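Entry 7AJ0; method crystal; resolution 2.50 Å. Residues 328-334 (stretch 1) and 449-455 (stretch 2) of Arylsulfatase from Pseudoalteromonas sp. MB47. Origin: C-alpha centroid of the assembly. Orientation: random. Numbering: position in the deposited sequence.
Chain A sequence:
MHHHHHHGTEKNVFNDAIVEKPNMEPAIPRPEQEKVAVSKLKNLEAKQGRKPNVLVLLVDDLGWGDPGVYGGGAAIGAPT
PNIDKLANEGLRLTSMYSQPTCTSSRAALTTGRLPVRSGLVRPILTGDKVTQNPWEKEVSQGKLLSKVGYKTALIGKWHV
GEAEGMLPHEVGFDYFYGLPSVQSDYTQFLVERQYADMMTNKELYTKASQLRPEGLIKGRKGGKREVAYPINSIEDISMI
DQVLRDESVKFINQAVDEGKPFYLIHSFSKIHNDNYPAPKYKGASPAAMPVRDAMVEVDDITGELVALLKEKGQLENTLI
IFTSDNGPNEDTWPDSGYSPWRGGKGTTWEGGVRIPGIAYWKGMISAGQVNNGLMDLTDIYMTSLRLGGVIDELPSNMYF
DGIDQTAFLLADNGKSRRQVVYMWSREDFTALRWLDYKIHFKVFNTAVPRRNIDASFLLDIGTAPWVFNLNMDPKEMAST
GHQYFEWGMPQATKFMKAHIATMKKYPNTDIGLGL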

# COMPACT_ATOMS: atom_id res chain seq x y z
N PRO A 328 -13.93 -10.98 -17.28
CA PRO A 328 -14.21 -11.96 -16.22
C PRO A 328 -14.71 -11.29 -14.95
O PRO A 328 -14.25 -10.21 -14.57
CB PRO A 328 -12.86 -12.64 -16.01
CG PRO A 328 -11.85 -11.62 -16.42
CD PRO A 328 -12.49 -10.83 -17.54
N ASN A 329 -15.65 -11.96 -14.29
CA ASN A 329 -16.17 -11.52 -13.00
C ASN A 329 -15.26 -12.08 -11.91
O ASN A 329 -15.52 -13.14 -11.34
CB ASN A 329 -17.61 -11.98 -12.81
CG ASN A 329 -18.24 -11.41 -11.55
OD1 ASN A 329 -17.55 -10.86 -10.69
ND2 ASN A 329 -19.55 -11.56 -11.43
N GLU A 330 -14.17 -11.36 -11.63
CA GLU A 330 -13.24 -11.81 -10.61
C GLU A 330 -13.83 -11.75 -9.21
O GLU A 330 -13.31 -12.42 -8.30
CB GLU A 330 -11.96 -10.97 -10.66
CG GLU A 330 -11.26 -10.99 -12.01
CD GLU A 330 -9.84 -10.47 -11.93
OE1 GLU A 330 -9.60 -9.47 -11.21
OE2 GLU A 330 -8.95 -11.06 -12.58
N ASP A 331 -14.91 -10.99 -9.01
CA ASP A 331 -15.46 -10.83 -7.67
C ASP A 331 -16.04 -12.13 -7.13
O ASP A 331 -16.10 -12.32 -5.91
CB ASP A 331 -16.54 -9.75 -7.66
CG ASP A 331 -15.97 -8.37 -7.91
OD1 ASP A 331 -15.61 -8.08 -9.07
OD2 ASP A 331 -15.89 -7.57 -6.95
N THR A 332 -16.49 -13.03 -8.01
CA THR A 332 -17.08 -14.29 -7.60
C THR A 332 -16.08 -15.44 -7.67
O THR A 332 -16.49 -16.61 -7.74
CB THR A 332 -18.31 -14.61 -8.45
OG1 THR A 332 -17.97 -14.62 -9.84
CG2 THR A 332 -19.40 -13.58 -8.21
N TRP A 333 -14.79 -15.14 -7.64
CA TRP A 333 -13.77 -16.18 -7.66
C TRP A 333 -14.05 -17.20 -6.55
O TRP A 333 -14.44 -16.82 -5.44
CB TRP A 333 -12.38 -15.55 -7.47
CG TRP A 333 -11.27 -16.50 -7.69
CD1 TRP A 333 -10.59 -16.73 -8.85
CD2 TRP A 333 -10.71 -17.39 -6.72
NE1 TRP A 333 -9.64 -17.71 -8.66
CE2 TRP A 333 -9.69 -18.13 -7.36
CE3 TRP A 333 -10.96 -17.64 -5.36
CZ2 TRP A 333 -8.93 -19.09 -6.70
CZ3 TRP A 333 -10.21 -18.59 -4.71
CH2 TRP A 333 -9.20 -19.30 -5.37
N PRO A 334 -13.85 -18.51 -6.80
CA PRO A 334 -13.26 -19.14 -7.99
C PRO A 334 -14.25 -19.45 -9.11
O PRO A 334 -13.90 -20.19 -10.03
CB PRO A 334 -12.67 -20.44 -7.43
CG PRO A 334 -13.63 -20.80 -6.34
CD PRO A 334 -14.15 -19.50 -5.76
N PRO A 449 -7.95 -7.41 -3.49
CA PRO A 449 -7.65 -8.18 -4.70
C PRO A 449 -8.87 -8.94 -5.21
O PRO A 449 -9.60 -9.56 -4.43
CB PRO A 449 -6.54 -9.14 -4.25
CG PRO A 449 -5.91 -8.47 -3.07
CD PRO A 449 -7.02 -7.72 -2.39
N ARG A 450 -9.07 -8.88 -6.52
CA ARG A 450 -10.15 -9.51 -7.27
C ARG A 450 -11.45 -8.72 -7.20
O ARG A 450 -12.38 -9.04 -7.94
CB ARG A 450 -10.45 -10.95 -6.82
CG ARG A 450 -9.31 -11.94 -6.98
CD ARG A 450 -9.81 -13.36 -6.70
NE ARG A 450 -8.74 -14.36 -6.82
CZ ARG A 450 -8.21 -15.03 -5.80
NH1 ARG A 450 -8.65 -14.85 -4.56
NH2 ARG A 450 -7.25 -15.91 -6.03
N ARG A 451 -11.56 -7.71 -6.35
CA ARG A 451 -12.85 -7.09 -6.05
C ARG A 451 -13.05 -5.81 -6.85
O ARG A 451 -13.30 -4.72 -6.31
CB ARG A 451 -12.96 -6.83 -4.55
CG ARG A 451 -13.18 -8.10 -3.73
CD ARG A 451 -14.53 -8.71 -4.07
NE ARG A 451 -14.83 -9.90 -3.29
CZ ARG A 451 -16.03 -10.46 -3.23
NH1 ARG A 451 -17.05 -9.93 -3.91
NH2 ARG A 451 -16.23 -11.54 -2.48
N ASN A 452 -12.96 -5.96 -8.17
CA ASN A 452 -13.12 -4.82 -9.07
C ASN A 452 -14.51 -4.20 -8.93
O ASN A 452 -14.65 -2.97 -8.86
CB ASN A 452 -12.89 -5.27 -10.51
CG ASN A 452 -11.61 -6.07 -10.67
OD1 ASN A 452 -11.64 -7.26 -11.00
ND2 ASN A 452 -10.48 -5.42 -10.44
N ILE A 453 -15.55 -5.03 -8.87
CA ILE A 453 -16.91 -4.52 -8.83
C ILE A 453 -17.24 -4.00 -7.43
O ILE A 453 -17.80 -2.91 -7.28
CB ILE A 453 -17.91 -5.61 -9.26
CG1 ILE A 453 -17.65 -6.03 -10.71
CG2 ILE A 453 -19.35 -5.12 -9.10
CD1 ILE A 453 -18.32 -7.34 -11.10
N ASP A 454 -16.90 -4.77 -6.40
CA ASP A 454 -17.48 -4.60 -5.08
C ASP A 454 -16.60 -3.84 -4.09
O ASP A 454 -17.06 -3.57 -2.98
CB ASP A 454 -17.81 -5.98 -4.49
CG ASP A 454 -18.77 -6.77 -5.37
OD1 ASP A 454 -19.78 -6.19 -5.81
OD2 ASP A 454 -18.51 -7.96 -5.63
N ALA A 455 -15.37 -3.49 -4.45
CA ALA A 455 -14.48 -2.81 -3.52
C ALA A 455 -13.54 -1.88 -4.29
O ALA A 455 -12.32 -1.92 -4.12
CB ALA A 455 -13.69 -3.83 -2.69

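Two carboxylates of like charge meet at close range in this contact. Asp331 OD2 and Asp454 OD2 lie 3.0 Å apart. Both are acceptors as modelled, so no hydrogen bond is assigned between them. Positive charge and N-H donors lie near the pair. Arg451 NH1 forms a salt bridge with Asp454 OD2 at 3.0 Å, although the hydrogen bond within it is weak. The same Arg451 NH1 stands 4.0 Å from Asp331 OD2, which is beyond a salt bridge but near enough for its positive charge to be felt. One guanidinium therefore lies close to both acids.

Backbone amides also bind the Asp331 carboxylate. The CA-to-CB bond of Asp331 points sideways, but the end of the side chain comes nearer to the second stretch. There it accepts two good hydrogen bonds. Ile453 N donates to Asp331 OD1 at 3.1 Å with a nearly straight angle of 164°. Asp454 N donates to Asp331 OD2 at 3.0 Å and 145°. A further bond from Ile453 N to Asp331 OD2, at 3.2 Å and 125°, is weak. Two successive amides thus face one carboxylate, and each oxygen has an amide of its own. Asp331 is the residue most covered by the opposing stretch, with 132 Å² of its surface buried there.

Its carboxylate also packs against carbon. Asp331 OD1 is 3.3 Å from Ile453 CG1, and Asp331 OD2 is 3.2 Å from Arg451 CA. Asp331 N makes a weak hydrogen bond to Asn329 OD1 at 3.1 Å, within its own stretch. That oxygen, Asn329 OD1, also lies 3.6 Å from Ile453 CD1. The Asn329 side chain therefore reaches the second stretch even though its CA-to-CB bond points away.

The second main element is a stack. The guanidinium of Arg450 lies flat on Trp333, with centres 3.7 Å apart and planes only 7° from parallel. Arg450 CZ sits 3.7 Å from the centroid of the five-membered ring of Trp333, 19° off the ring normal. The charge is over the ring face, as a cation-pi contact requires. The closest atoms of the pair are Trp333 CG and Arg450 NE, at 3.4 Å. The flat arrangement leaves the edges of both groups free for other partners. Trp333 NE1 and Arg450 NH2 are each hydrogen-bonded elsewhere in the structure.

Between these two elements the backbones come close without pairing. The CA atoms of Asp331 and Arg451 are 4.8 Å apart, and those of Glu330 and Arg450 are 5.1 Å apart. Arg450 O lies 3.4 Å from Asp331 N, but the angle is too poor for a hydrogen bond. Arg450 O instead accepts a weak bond from Asn452 N at 3.1 Å. Glu330 CB and Arg450 CB approach to 4.1 Å. Neither stretch contributes a strand here, and the main chains share no hydrogen bond across the contact.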